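Local atomic coordinates of VgrG protein (Vibrio cholerae, PDB entry 4DTF), a protein that probably cross-links actin monomers covalently in an ATP-dependent reaction, as the actin cross-linking effector domain of a type VI secretion protein. Residues S23-E28 with Q173-G178; T61-Q66 with T88-S93; W275-R280 with I348-R353. All coordinates share one frame; numbering follows the deposited sequence. Where two conformers were deposited one is given.

How the contacts relate
The three contacts share one run of neighbouring strands, and all touch the ATP analogue. In contact 1, strand 24-30 pairs with 173-180; contact 2 continues from it because strand 24-30 also borders strand 85-97, with I27 N lying 2.8 Å from S93 OG. Contact 3 joins on the other side, where A175 O is 2.8 Å from F352 N. Centres lie about 9 Å apart for contacts 1 and 3 and about 16 Å apart for 1 and 2. Contacts 2 and 3 do not touch, their nearest atoms being about 7 Å apart. E28, E90 and E351 each bring a side chain to about 3 Å from a magnesium ion, placing all three contacts at the nucleotide-metal site.

Contact 1 (S23-E28 with Q173-G178); sequences SSIGIE and QQATVG. With MG (magnesium ion), chain D; ANP (phosphoaminophosphonic acid-adenylate ester), chain B.
S24, G26 and E28 each exchange two backbone hydrogen bonds with G178, T176 and Q174 respectively, six nearly straight bonds in all, of which T176 N to G26 O is 2.8 Å. The face bearing S24, T176 and E28 is packed closely against the nucleotide. S24 OG donates to adenine N1 at 2.6 Å, while G26, with no side chain, lets ribose O2' come within 3.1 Å of its CA. T176 directs CG2 anti to its backbone N (chi1 -62°), which sets this methyl 3.4 Å from ribose O4' and leaves OG1 beside the N. From there OG1 meets a water that donates to E28 OE1 at 2.6 Å and also bonds ribose O3'. The strands run antiparallel, forming part of the nucleotide-binding sheet of the actin cross-linking domain, whose fold probably resembles that of glutamine synthetase-type enzymes. The face of I25, I27, A175 and V177 is looser across the pair: I25 CD1 stands 3.9 Å from V177 CG2, and I27 turns its end away from the neighbouring strand. Further apolar packing there comes from Y362 against I25 and F352 against V177. At the partly exposed Q174 the chain bends at chi2 (99°), carrying OE1 to magnesium at 2.5 Å, with its amide turned 77° from the E28 carboxylate.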
loop_
_atom_site.group_PDB
_atom_site.type_symbol
_atom_site.label_atom_id
_atom_site.label_comp_id
_atom_site.label_asym_id
_atom_site.label_seq_id
_atom_site.Cartn_x
_atom_site.Cartn_y
_atom_site.Cartn_z
ATOM N N SER A 23 -4.262 8.328 13.906
ATOM C CA SER A 23 -3.570 7.395 13.041
ATOM C C SER A 23 -4.466 6.236 12.602
ATOM O O SER A 23 -5.308 5.762 13.373
ATOM C CB SER A 23 -2.314 6.886 13.724
ATOM O OG SER A 23 -2.608 6.180 14.916
ATOM N N SER A 24 -4.310 5.819 11.348
ATOM C CA SER A 24 -5.099 4.748 10.767
ATOM C C SER A 24 -4.253 3.571 10.297
ATOM O O SER A 24 -3.044 3.698 10.102
ATOM C CB SER A 24 -5.941 5.301 9.630
ATOM O OG SER A 24 -5.119 6.034 8.738
ATOM N N ILE A 25 -4.906 2.419 10.110
ATOM C CA ILE A 25 -4.257 1.203 9.653
ATOM C C ILE A 25 -5.159 0.401 8.703
ATOM O O ILE A 25 -6.360 0.253 8.937
ATOM C CB ILE A 25 -3.704 0.342 10.837
ATOM C CG1 ILE A 25 -2.789 -0.819 10.338
ATOM C CG2 ILE A 25 -4.831 -0.160 11.764
ATOM C CD1 ILE A 25 -1.733 -1.283 11.312
ATOM N N GLY A 26 -4.539 -0.090 7.641
ATOM C CA GLY A 26 -5.127 -0.978 6.660
ATOM C C GLY A 26 -4.217 -2.179 6.506
ATOM O O GLY A 26 -3.021 -2.114 6.831
ATOM N N ILE A 27 -4.779 -3.297 6.053
ATOM C CA ILE A 27 -4.012 -4.534 5.864
ATOM C C ILE A 27 -4.261 -5.133 4.488
ATOM O O ILE A 27 -5.313 -4.909 3.893
ATOM C CB ILE A 27 -4.229 -5.581 7.000
ATOM C CG1 ILE A 27 -5.691 -6.103 7.044
ATOM C CG2 ILE A 27 -3.736 -5.074 8.366
ATOM C CD1 ILE A 27 -5.943 -7.329 7.964
ATOM N N GLU A 28 -3.291 -5.907 3.993
ATOM C CA GLU A 28 -3.379 -6.602 2.712
ATOM C C GLU A 28 -3.002 -8.039 2.974
ATOM O O GLU A 28 -2.012 -8.281 3.661
ATOM C CB GLU A 28 -2.404 -5.983 1.705
ATOM C CG GLU A 28 -2.835 -4.614 1.216
ATOM C CD GLU A 28 -1.745 -3.849 0.498
ATOM O OE1 GLU A 28 -0.718 -3.513 1.136
ATOM O OE2 GLU A 28 -1.912 -3.591 -0.714
ATOM N N GLN A 173 1.383 -11.039 3.588
ATOM C CA GLN A 173 0.833 -9.928 4.365
ATOM C C GLN A 173 1.611 -8.626 4.425
ATOM O O GLN A 173 2.825 -8.609 4.631
ATOM C CB GLN A 173 0.513 -10.398 5.792
ATOM C CG GLN A 173 -0.548 -11.514 5.850
ATOM C CD GLN A 173 -0.795 -12.091 7.233
ATOM O OE1 GLN A 173 0.081 -12.134 8.100
ATOM N NE2 GLN A 173 -1.985 -12.633 7.445
ATOM N N GLN A 174 0.870 -7.525 4.298
ATOM C CA GLN A 174 1.372 -6.163 4.498
ATOM C C GLN A 174 0.418 -5.402 5.382
ATOM O O GLN A 174 -0.746 -5.778 5.504
ATOM C CB GLN A 174 1.560 -5.394 3.189
ATOM C CG GLN A 174 2.827 -5.756 2.444
ATOM C CD GLN A 174 2.514 -6.728 1.358
ATOM O OE1 GLN A 174 1.797 -6.414 0.404
ATOM N NE2 GLN A 174 3.029 -7.936 1.493
ATOM N N ALA A 175 0.907 -4.308 5.979
ATOM C CA ALA A 175 0.113 -3.383 6.769
ATOM C C ALA A 175 0.472 -1.983 6.263
ATOM O O ALA A 175 1.621 -1.748 5.899
ATOM C CB ALA A 175 0.460 -3.519 8.241
ATOM N N THR A 176 -0.515 -1.070 6.206
ATOM C CA THR A 176 -0.335 0.325 5.781
ATOM C C THR A 176 -0.795 1.213 6.916
ATOM O O THR A 176 -1.913 1.061 7.396
ATOM C CB THR A 176 -1.023 0.609 4.427
ATOM O OG1 THR A 176 -0.421 -0.207 3.423
ATOM C CG2 THR A 176 -0.905 2.070 3.993
ATOM N N VAL A 177 0.073 2.136 7.356
ATOM C CA VAL A 177 -0.223 3.032 8.463
ATOM C C VAL A 177 -0.310 4.454 7.921
ATOM O O VAL A 177 0.580 4.888 7.197
ATOM C CB VAL A 177 0.840 2.893 9.611
ATOM C CG1 VAL A 177 0.733 4.024 10.635
ATOM C CG2 VAL A 177 0.747 1.534 10.299
ATOM N N GLY A 178 -1.363 5.166 8.312
ATOM C CA GLY A 178 -1.555 6.567 7.963
ATOM C C GLY A 178 -1.426 7.428 9.197
ATOM O O GLY A 178 -1.999 7.090 10.230
HETATM MG MG MG D . 1.402 -4.356 -0.872
HETATM P PG ANP B . -1.696 -3.232 -5.706
HETATM O O1G ANP B . -1.621 -4.627 -5.166
HETATM O O2G ANP B . -0.360 -2.715 -6.155
HETATM O O3G ANP B . -2.616 -3.144 -6.885
HETATM P PB ANP B . -3.550 -1.505 -4.457
HETATM O O1B ANP B . -3.918 -0.984 -5.799
HETATM O O2B ANP B . -4.614 -2.434 -3.957
HETATM N N3B ANP B . -2.254 -2.257 -4.558
HETATM P PA ANP B . -4.316 0.143 -2.316
HETATM O O1A ANP B . -4.504 1.614 -2.342
HETATM O O2A ANP B . -5.668 -0.546 -2.466
HETATM O O3A ANP B . -3.412 -0.276 -3.435
HETATM O "O5'" ANP B . -3.650 -0.327 -0.936
HETATM C "C5'" ANP B . -4.195 0.392 0.167
HETATM C "C4'" ANP B . -3.742 -0.172 1.484
HETATM O "O4'" ANP B . -3.665 0.950 2.385
HETATM C "C3'" ANP B . -4.735 -1.128 2.144
HETATM O "O3'" ANP B . -4.094 -1.952 3.112
HETATM C "C2'" ANP B . -5.713 -0.149 2.786
HETATM O "O2'" ANP B . -6.462 -0.692 3.860
HETATM C "C1'" ANP B . -4.735 0.899 3.307
HETATM N N9 ANP B . -5.273 2.239 3.468
HETATM C C8 ANP B . -6.032 2.966 2.583
HETATM N N7 ANP B . -6.407 4.132 3.035
HETATM C C5 ANP B . -5.842 4.196 4.298
HETATM C C6 ANP B . -5.831 5.200 5.290
HETATM N N6 ANP B . -6.481 6.364 5.178
HETATM N N1 ANP B . -5.127 4.960 6.419
HETATM C C2 ANP B . -4.489 3.790 6.548
HETATM N N3 ANP B . -4.438 2.767 5.690
HETATM C C4 ANP B . -5.137 3.039 4.578
HETATM O O HOH W 1 -1.292 -2.748 3.531
#

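Contact 2 (T61-Q66 with T88-S93); sequences TKDMNQ and TVELVS. With ANP (phosphoaminophosphonic acid-adenylate ester), chain B.
At the edge of the nucleotide-metal site, T61-D63 runs antiparallel to T88-E90 until the chain turns a corner at M64. T61 and E90 form the hydrogen-bonded pair, and E90 O is gripped twice by the same residue. T61 N donates to E90 O at 3.1 Å, whereas T61 OG1 reaches E90 O at 2.7 Å from the opposite face of the carbonyl plane. A chi1 of 71° places OG1 between T61's own N and carbonyl carbon, where it can make this bond and still accept one from a water at 2.8 Å. The same water donates to E90 OE1 at 2.6 Å, tying the threonine hydroxyl to the carboxylate, which would limit rotation of the E90 carboxylate. The extended E90 side chain crosses D63, and their carboxylates stack almost flat, 5° apart, with D63 OD1 to E90 OE1 at 4.0 Å. The E90 side chain also lies about 3 Å from a magnesium ion. D63 N donates to T88 O, and past it the pairing changes character. M64 N donates to T88 OG1 at 3.0 Å, a hydroxyl also bonded to E30, and T88 N returns a bond to M64 O. Beyond the corner, Q66 lays CG and CD against T88 CG2. At the other end V92 CG1 packs against ribose C3', and S93 O accepts from ribose O2' at 2.6 Å. A strand-borne carboxylate, that of E90, reaching magnesium beside the phosphate chain of the ATP analogue is consistent with a glutamine synthetase-like active site.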
loop_
_atom_site.group_PDB
_atom_site.type_symbol
_atom_site.label_atom_id
_atom_site.label_comp_id
_atom_site.label_asym_id
_atom_site.label_seq_id
_atom_site.Cartn_x
_atom_site.Cartn_y
_atom_site.Cartn_z
ATOM N N THR A 61 -10.011 -8.823 -4.061
ATOM C CA THR A 61 -9.316 -8.353 -5.247
ATOM C C THR A 61 -8.484 -9.407 -5.920
ATOM O O THR A 61 -8.014 -10.349 -5.275
ATOM C CB THR A 61 -8.372 -7.170 -4.909
ATOM O OG1 THR A 61 -7.261 -7.669 -4.158
ATOM C CG2 THR A 61 -9.072 -6.020 -4.152
ATOM N N LYS A 62 -8.221 -9.189 -7.212
ATOM C CA LYS A 62 -7.281 -10.022 -7.941
ATOM C C LYS A 62 -5.920 -9.366 -7.659
ATOM O O LYS A 62 -5.836 -8.143 -7.494
ATOM C CB LYS A 62 -7.591 -10.103 -9.453
ATOM C CG LYS A 62 -7.654 -8.777 -10.199
ATOM C CD LYS A 62 -7.654 -8.995 -11.720
ATOM C CE LYS A 62 -7.829 -7.665 -12.412
ATOM N NZ LYS A 62 -7.811 -7.767 -13.894
ATOM N N ASP A 63 -4.883 -10.177 -7.544
ATOM C CA ASP A 63 -3.565 -9.663 -7.211
ATOM C C ASP A 63 -2.512 -10.020 -8.271
ATOM O O ASP A 63 -2.362 -9.280 -9.235
ATOM C CB ASP A 63 -3.202 -10.161 -5.801
ATOM C CG ASP A 63 -1.909 -9.649 -5.193
ATOM O OD1 ASP A 63 -1.319 -8.698 -5.739
ATOM O OD2 ASP A 63 -1.487 -10.219 -4.169
ATOM N N MET A 64 -1.798 -11.144 -8.095
ATOM C CA MET A 64 -0.720 -11.604 -8.964
ATOM C C MET A 64 -1.263 -12.415 -10.141
ATOM O O MET A 64 -1.942 -13.414 -9.919
ATOM C CB MET A 64 0.259 -12.473 -8.147
ATOM C CG MET A 64 1.626 -11.847 -7.913
ATOM S SD MET A 64 1.608 -10.200 -7.171
ATOM C CE MET A 64 2.587 -10.492 -5.639
ATOM N N ASN A 65 -0.967 -11.978 -11.390
ATOM C CA ASN A 65 -1.377 -12.691 -12.589
ATOM C C ASN A 65 -0.662 -14.049 -12.647
ATOM O O ASN A 65 0.566 -14.085 -12.638
ATOM C CB ASN A 65 -1.108 -11.862 -13.860
ATOM C CG ASN A 65 -1.553 -12.558 -15.133
ATOM O OD1 ASN A 65 -1.064 -13.625 -15.491
ATOM N ND2 ASN A 65 -2.517 -11.994 -15.829
ATOM N N GLN A 66 -1.444 -15.158 -12.673
ATOM C CA GLN A 66 -0.925 -16.532 -12.695
ATOM C C GLN A 66 -1.027 -17.199 -14.067
ATOM O O GLN A 66 -0.862 -18.413 -14.167
ATOM C CB GLN A 66 -1.600 -17.409 -11.617
ATOM C CG GLN A 66 -1.432 -16.916 -10.184
ATOM C CD GLN A 66 -0.044 -17.135 -9.644
ATOM O OE1 GLN A 66 0.843 -16.296 -9.789
ATOM N NE2 GLN A 66 0.165 -18.255 -8.993
ATOM N N THR A 88 -4.058 -14.530 -8.230
ATOM C CA THR A 88 -4.182 -14.875 -6.814
ATOM C C THR A 88 -5.199 -13.860 -6.233
ATOM O O THR A 88 -5.445 -12.799 -6.832
ATOM C CB THR A 88 -2.845 -14.788 -6.090
ATOM O OG1 THR A 88 -2.336 -13.462 -6.209
ATOM C CG2 THR A 88 -1.831 -15.800 -6.609
ATOM N N VAL A 89 -5.792 -14.208 -5.091
ATOM C CA VAL A 89 -6.762 -13.370 -4.415
ATOM C C VAL A 89 -6.088 -12.660 -3.261
ATOM O O VAL A 89 -5.374 -13.283 -2.480
ATOM C CB VAL A 89 -8.010 -14.187 -3.961
ATOM C CG1 VAL A 89 -8.925 -13.371 -3.043
ATOM C CG2 VAL A 89 -8.784 -14.705 -5.162
ATOM N N GLU A 90 -6.320 -11.350 -3.158
ATOM C CA GLU A 90 -5.822 -10.577 -2.040
ATOM C C GLU A 90 -6.981 -9.887 -1.338
ATOM O O GLU A 90 -7.798 -9.206 -1.971
ATOM C CB GLU A 90 -4.762 -9.579 -2.506
ATOM C CG GLU A 90 -4.092 -8.801 -1.373
ATOM C CD GLU A 90 -3.145 -7.725 -1.857
ATOM O OE1 GLU A 90 -3.494 -7.026 -2.836
ATOM O OE2 GLU A 90 -2.068 -7.554 -1.243
ATOM N N LEU A 91 -7.055 -10.069 -0.024
ATOM C CA LEU A 91 -8.073 -9.408 0.807
ATOM C C LEU A 91 -7.480 -8.098 1.320
ATOM O O LEU A 91 -6.398 -8.100 1.910
ATOM C CB LEU A 91 -8.514 -10.300 1.967
ATOM C CG LEU A 91 -8.948 -11.731 1.638
ATOM C CD1 LEU A 91 -9.454 -12.421 2.903
ATOM C CD2 LEU A 91 -10.013 -11.766 0.509
ATOM N N VAL A 92 -8.140 -6.975 0.990
ATOM C CA VAL A 92 -7.645 -5.622 1.291
ATOM C C VAL A 92 -8.615 -4.928 2.231
ATOM O O VAL A 92 -9.727 -4.593 1.824
ATOM C CB VAL A 92 -7.368 -4.802 -0.009
ATOM C CG1 VAL A 92 -6.773 -3.435 0.326
ATOM C CG2 VAL A 92 -6.436 -5.571 -0.962
ATOM N N SER A 93 -8.215 -4.743 3.495
ATOM C CA SER A 93 -9.124 -4.138 4.459
ATOM C C SER A 93 -9.456 -2.683 4.168
ATOM O O SER A 93 -8.662 -1.977 3.545
ATOM C CB SER A 93 -8.598 -4.286 5.886
ATOM O OG SER A 93 -7.579 -3.342 6.182
HETATM P PG ANP B . -1.696 -3.232 -5.706
HETATM O O1G ANP B . -1.621 -4.627 -5.166
HETATM O O2G ANP B . -0.360 -2.715 -6.155
HETATM O O3G ANP B . -2.616 -3.144 -6.885
HETATM P PB ANP B . -3.550 -1.505 -4.457
HETATM O O1B ANP B . -3.918 -0.984 -5.799
HETATM O O2B ANP B . -4.614 -2.434 -3.957
HETATM N N3B ANP B . -2.254 -2.257 -4.558
HETATM P PA ANP B . -4.316 0.143 -2.316
HETATM O O1A ANP B . -4.504 1.614 -2.342
HETATM O O2A ANP B . -5.668 -0.546 -2.466
HETATM O O3A ANP B . -3.412 -0.276 -3.435
HETATM O "O5'" ANP B . -3.650 -0.327 -0.936
HETATM C "C5'" ANP B . -4.195 0.392 0.167
HETATM C "C4'" ANP B . -3.742 -0.172 1.484
HETATM O "O4'" ANP B . -3.665 0.950 2.385
HETATM C "C3'" ANP B . -4.735 -1.128 2.144
HETATM O "O3'" ANP B . -4.094 -1.952 3.112
HETATM C "C2'" ANP B . -5.713 -0.149 2.786
HETATM O "O2'" ANP B . -6.462 -0.692 3.860
HETATM C "C1'" ANP B . -4.735 0.899 3.307
HETATM N N9 ANP B . -5.273 2.239 3.468
HETATM C C8 ANP B . -6.032 2.966 2.583
HETATM N N7 ANP B . -6.407 4.132 3.035
HETATM C C5 ANP B . -5.842 4.196 4.298
HETATM C C6 ANP B . -5.831 5.200 5.290
HETATM N N6 ANP B . -6.481 6.364 5.178
HETATM N N1 ANP B . -5.127 4.960 6.419
HETATM C C2 ANP B . -4.489 3.790 6.548
HETATM N N3 ANP B . -4.438 2.767 5.690
HETATM C C4 ANP B . -5.137 3.039 4.578
HETATM O O HOH W 2 -4.856 -6.409 -5.017
#

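Contact 3 (W275-R280 with I348-R353). With ANP (phosphoaminophosphonic acid-adenylate ester), chain B; SO4 (sulfate ion), chain F.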
loop_
_atom_site.group_PDB
_atom_site.type_symbol
_atom_site.label_atom_id
_atom_site.label_comp_id
_atom_site.label_asym_id
_atom_site.label_seq_id
_atom_site.Cartn_x
_atom_site.Cartn_y
_atom_site.Cartn_z
ATOM N N TRP A 275 12.884 -0.194 0.393
ATOM C CA TRP A 275 12.407 0.884 1.279
ATOM C C TRP A 275 12.079 0.334 2.679
ATOM O O TRP A 275 12.235 1.059 3.671
ATOM C CB TRP A 275 11.135 1.559 0.727
ATOM C CG TRP A 275 11.364 2.492 -0.426
ATOM C CD1 TRP A 275 11.304 2.190 -1.754
ATOM C CD2 TRP A 275 11.670 3.889 -0.341
ATOM N NE1 TRP A 275 11.516 3.322 -2.507
ATOM C CE2 TRP A 275 11.769 4.377 -1.666
ATOM C CE3 TRP A 275 11.819 4.792 0.728
ATOM C CZ2 TRP A 275 12.063 5.715 -1.947
ATOM C CZ3 TRP A 275 12.091 6.120 0.445
ATOM C CH2 TRP A 275 12.221 6.570 -0.875
ATOM N N GLU A 276 11.557 -0.920 2.742
ATOM C CA GLU A 276 11.091 -1.638 3.946
ATOM C C GLU A 276 9.771 -1.035 4.435
ATOM O O GLU A 276 8.769 -1.739 4.565
ATOM C CB GLU A 276 12.142 -1.665 5.074
ATOM C CG GLU A 276 13.431 -2.380 4.696
ATOM C CD GLU A 276 14.469 -2.477 5.799
ATOM O OE1 GLU A 276 15.648 -2.725 5.464
ATOM O OE2 GLU A 276 14.113 -2.307 6.989
ATOM N N ILE A 277 9.796 0.259 4.754
ATOM C CA ILE A 277 8.633 1.049 5.133
ATOM C C ILE A 277 8.506 1.972 3.917
ATOM O O ILE A 277 9.320 2.876 3.713
ATOM C CB ILE A 277 8.789 1.789 6.491
ATOM C CG1 ILE A 277 9.017 0.786 7.658
ATOM C CG2 ILE A 277 7.560 2.664 6.754
ATOM C CD1 ILE A 277 9.351 1.419 9.087
ATOM N N LEU A 278 7.564 1.630 3.041
ATOM C CA LEU A 278 7.363 2.300 1.759
ATOM C C LEU A 278 6.418 3.503 1.799
ATOM O O LEU A 278 5.233 3.313 2.027
ATOM C CB LEU A 278 6.890 1.261 0.721
ATOM C CG LEU A 278 6.573 1.754 -0.697
ATOM C CD1 LEU A 278 7.836 2.197 -1.445
ATOM C CD2 LEU A 278 5.810 0.687 -1.487
ATOM N N PRO A 279 6.899 4.741 1.515
ATOM C CA PRO A 279 5.968 5.883 1.459
ATOM C C PRO A 279 4.910 5.615 0.384
ATOM O O PRO A 279 5.242 5.135 -0.704
ATOM C CB PRO A 279 6.864 7.071 1.100
ATOM C CG PRO A 279 8.266 6.638 1.537
ATOM C CD PRO A 279 8.291 5.160 1.246
ATOM N N ARG A 280 3.636 5.849 0.731
ATOM C CA ARG A 280 2.507 5.592 -0.157
ATOM C C ARG A 280 1.818 6.866 -0.598
ATOM O O ARG A 280 0.866 6.793 -1.369
ATOM C CB ARG A 280 1.507 4.629 0.519
ATOM C CG ARG A 280 2.049 3.195 0.676
ATOM C CD ARG A 280 2.091 2.383 -0.616
ATOM N NE ARG A 280 0.765 2.251 -1.229
ATOM C CZ ARG A 280 0.403 2.856 -2.356
ATOM N NH1 ARG A 280 1.266 3.621 -3.016
ATOM N NH2 ARG A 280 -0.816 2.683 -2.845
ATOM N N ILE A 348 -0.270 11.078 5.637
ATOM C CA ILE A 348 0.723 10.454 4.771
ATOM C C ILE A 348 0.786 9.003 5.182
ATOM O O ILE A 348 0.703 8.689 6.376
ATOM C CB ILE A 348 2.097 11.188 4.782
ATOM C CG1 ILE A 348 2.626 11.407 6.228
ATOM C CG2 ILE A 348 1.994 12.499 3.972
ATOM C CD1 ILE A 348 4.108 11.919 6.347
ATOM N N LEU A 349 0.846 8.110 4.188
ATOM C CA LEU A 349 0.770 6.668 4.398
ATOM C C LEU A 349 2.039 5.916 4.118
ATOM O O LEU A 349 2.849 6.329 3.287
ATOM C CB LEU A 349 -0.413 6.089 3.591
ATOM C CG LEU A 349 -1.785 6.211 4.279
ATOM C CD1 LEU A 349 -2.265 7.672 4.357
ATOM C CD2 LEU A 349 -2.798 5.412 3.556
ATOM N N PHE A 350 2.217 4.793 4.833
ATOM C CA PHE A 350 3.412 3.977 4.700
ATOM C C PHE A 350 3.092 2.510 4.711
ATOM O O PHE A 350 2.386 2.030 5.598
ATOM C CB PHE A 350 4.414 4.308 5.819
ATOM C CG PHE A 350 4.786 5.768 5.844
ATOM C CD1 PHE A 350 5.856 6.242 5.088
ATOM C CD2 PHE A 350 4.043 6.678 6.593
ATOM C CE1 PHE A 350 6.173 7.601 5.082
ATOM C CE2 PHE A 350 4.360 8.033 6.584
ATOM C CZ PHE A 350 5.414 8.487 5.822
ATOM N N GLU A 351 3.645 1.780 3.743
ATOM C CA GLU A 351 3.403 0.348 3.662
ATOM C C GLU A 351 4.565 -0.421 4.263
ATOM O O GLU A 351 5.712 -0.252 3.846
ATOM C CB GLU A 351 3.160 -0.057 2.198
ATOM C CG GLU A 351 2.976 -1.548 1.948
ATOM C CD GLU A 351 2.858 -1.910 0.480
ATOM O OE1 GLU A 351 2.227 -1.147 -0.282
ATOM O OE2 GLU A 351 3.387 -2.973 0.093
ATOM N N PHE A 352 4.249 -1.320 5.199
ATOM C CA PHE A 352 5.239 -2.203 5.798
ATOM C C PHE A 352 5.281 -3.423 4.882
ATOM O O PHE A 352 4.333 -4.212 4.858
ATOM C CB PHE A 352 4.850 -2.569 7.248
ATOM C CG PHE A 352 5.019 -1.414 8.206
ATOM C CD1 PHE A 352 4.048 -0.420 8.308
ATOM C CD2 PHE A 352 6.158 -1.309 8.999
ATOM C CE1 PHE A 352 4.215 0.656 9.187
ATOM C CE2 PHE A 352 6.310 -0.244 9.894
ATOM C CZ PHE A 352 5.348 0.737 9.967
ATOM N N ARG A 353 6.351 -3.536 4.085
ATOM C CA ARG A 353 6.558 -4.616 3.102
ATOM C C ARG A 353 6.540 -5.997 3.741
ATOM O O ARG A 353 6.032 -6.955 3.152
ATOM C CB ARG A 353 7.817 -4.351 2.258
ATOM C CG ARG A 353 7.719 -3.022 1.466
ATOM C CD ARG A 353 6.681 -3.076 0.335
ATOM N NE ARG A 353 7.107 -4.032 -0.697
ATOM C CZ ARG A 353 6.352 -4.484 -1.690
ATOM N NH1 ARG A 353 5.099 -4.074 -1.822
ATOM N NH2 ARG A 353 6.854 -5.334 -2.575
HETATM P PG ANP B . -1.696 -3.232 -5.706
HETATM O O1G ANP B . -1.621 -4.627 -5.166
HETATM O O2G ANP B . -0.360 -2.715 -6.155
HETATM O O3G ANP B . -2.616 -3.144 -6.885
HETATM P PB ANP B . -3.550 -1.505 -4.457
HETATM O O1B ANP B . -3.918 -0.984 -5.799
HETATM O O2B ANP B . -4.614 -2.434 -3.957
HETATM N N3B ANP B . -2.254 -2.257 -4.558
HETATM P PA ANP B . -4.316 0.143 -2.316
HETATM O O1A ANP B . -4.504 1.614 -2.342
HETATM O O2A ANP B . -5.668 -0.546 -2.466
HETATM O O3A ANP B . -3.412 -0.276 -3.435
HETATM O "O5'" ANP B . -3.650 -0.327 -0.936
HETATM C "C5'" ANP B . -4.195 0.392 0.167
HETATM C "C4'" ANP B . -3.742 -0.172 1.484
HETATM O "O4'" ANP B . -3.665 0.950 2.385
HETATM C "C3'" ANP B . -4.735 -1.128 2.144
HETATM O "O3'" ANP B . -4.094 -1.952 3.112
HETATM C "C2'" ANP B . -5.713 -0.149 2.786
HETATM O "O2'" ANP B . -6.462 -0.692 3.860
HETATM C "C1'" ANP B . -4.735 0.899 3.307
HETATM N N9 ANP B . -5.273 2.239 3.468
HETATM C C8 ANP B . -6.032 2.966 2.583
HETATM N N7 ANP B . -6.407 4.132 3.035
HETATM C C5 ANP B . -5.842 4.196 4.298
HETATM C C6 ANP B . -5.831 5.200 5.290
HETATM N N6 ANP B . -6.481 6.364 5.178
HETATM N N1 ANP B . -5.127 4.960 6.419
HETATM C C2 ANP B . -4.489 3.790 6.548
HETATM N N3 ANP B . -4.438 2.767 5.690
HETATM C C4 ANP B . -5.137 3.039 4.578
HETATM S S SO4 F . 4.003 -5.547 -5.124
HETATM O O1 SO4 F . 3.153 -6.643 -5.562
HETATM O O2 SO4 F . 5.230 -6.084 -4.571
HETATM O O3 SO4 F . 4.298 -4.703 -6.258
HETATM O O4 SO4 F . 3.282 -4.763 -4.121
HETATM O O HOH W 3 -0.258 0.259 0.794
#
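This is a buried antiparallel strand pairing beside the nucleotide, in which strand 277-279 joins strand 345-352 and a charged cluster forms on one face. L278 and E351 make the central hydrogen-bonded pair, with L278 N to E351 O at 2.8 Å. R353 N to E276 O and R280 N to L349 O extend the ladder at its two ends. E351 extends its chain from a CG anti to the backbone N (chi1 176°), bringing the carboxylate between two arginines. R353 NH1 binds E351 OE2 on its syn side at 2.8 Å, a true salt bridge; the R353 guanidinium also holds a sulfate, probably from the crystallisation liquor, with NH2 to sulfate O2 at 2.7 Å. R280 relates to E351 differently: its guanidinium stands 88° from the carboxylate, and the long NE to OE1 separation of 3.8 Å is electrostatic alone. A water completes the link, accepting from R280 NE at 3.0 Å and donating to E351 OE1, while R280 NH1 bonds H331 O. Toward the nucleotide, L349 CD2 packs 3.4 Å from adenine C5. On the apolar face I277 lies alongside F352, with CD1 3.6 Å from CE2 and CG2 over the ring face. Helix 190-196 covers the face of I277, F350 and F352, L195 touching all three; helix 269-275 leads into the short strand, and strand 173-180 pairs with 345-352 along its other edge.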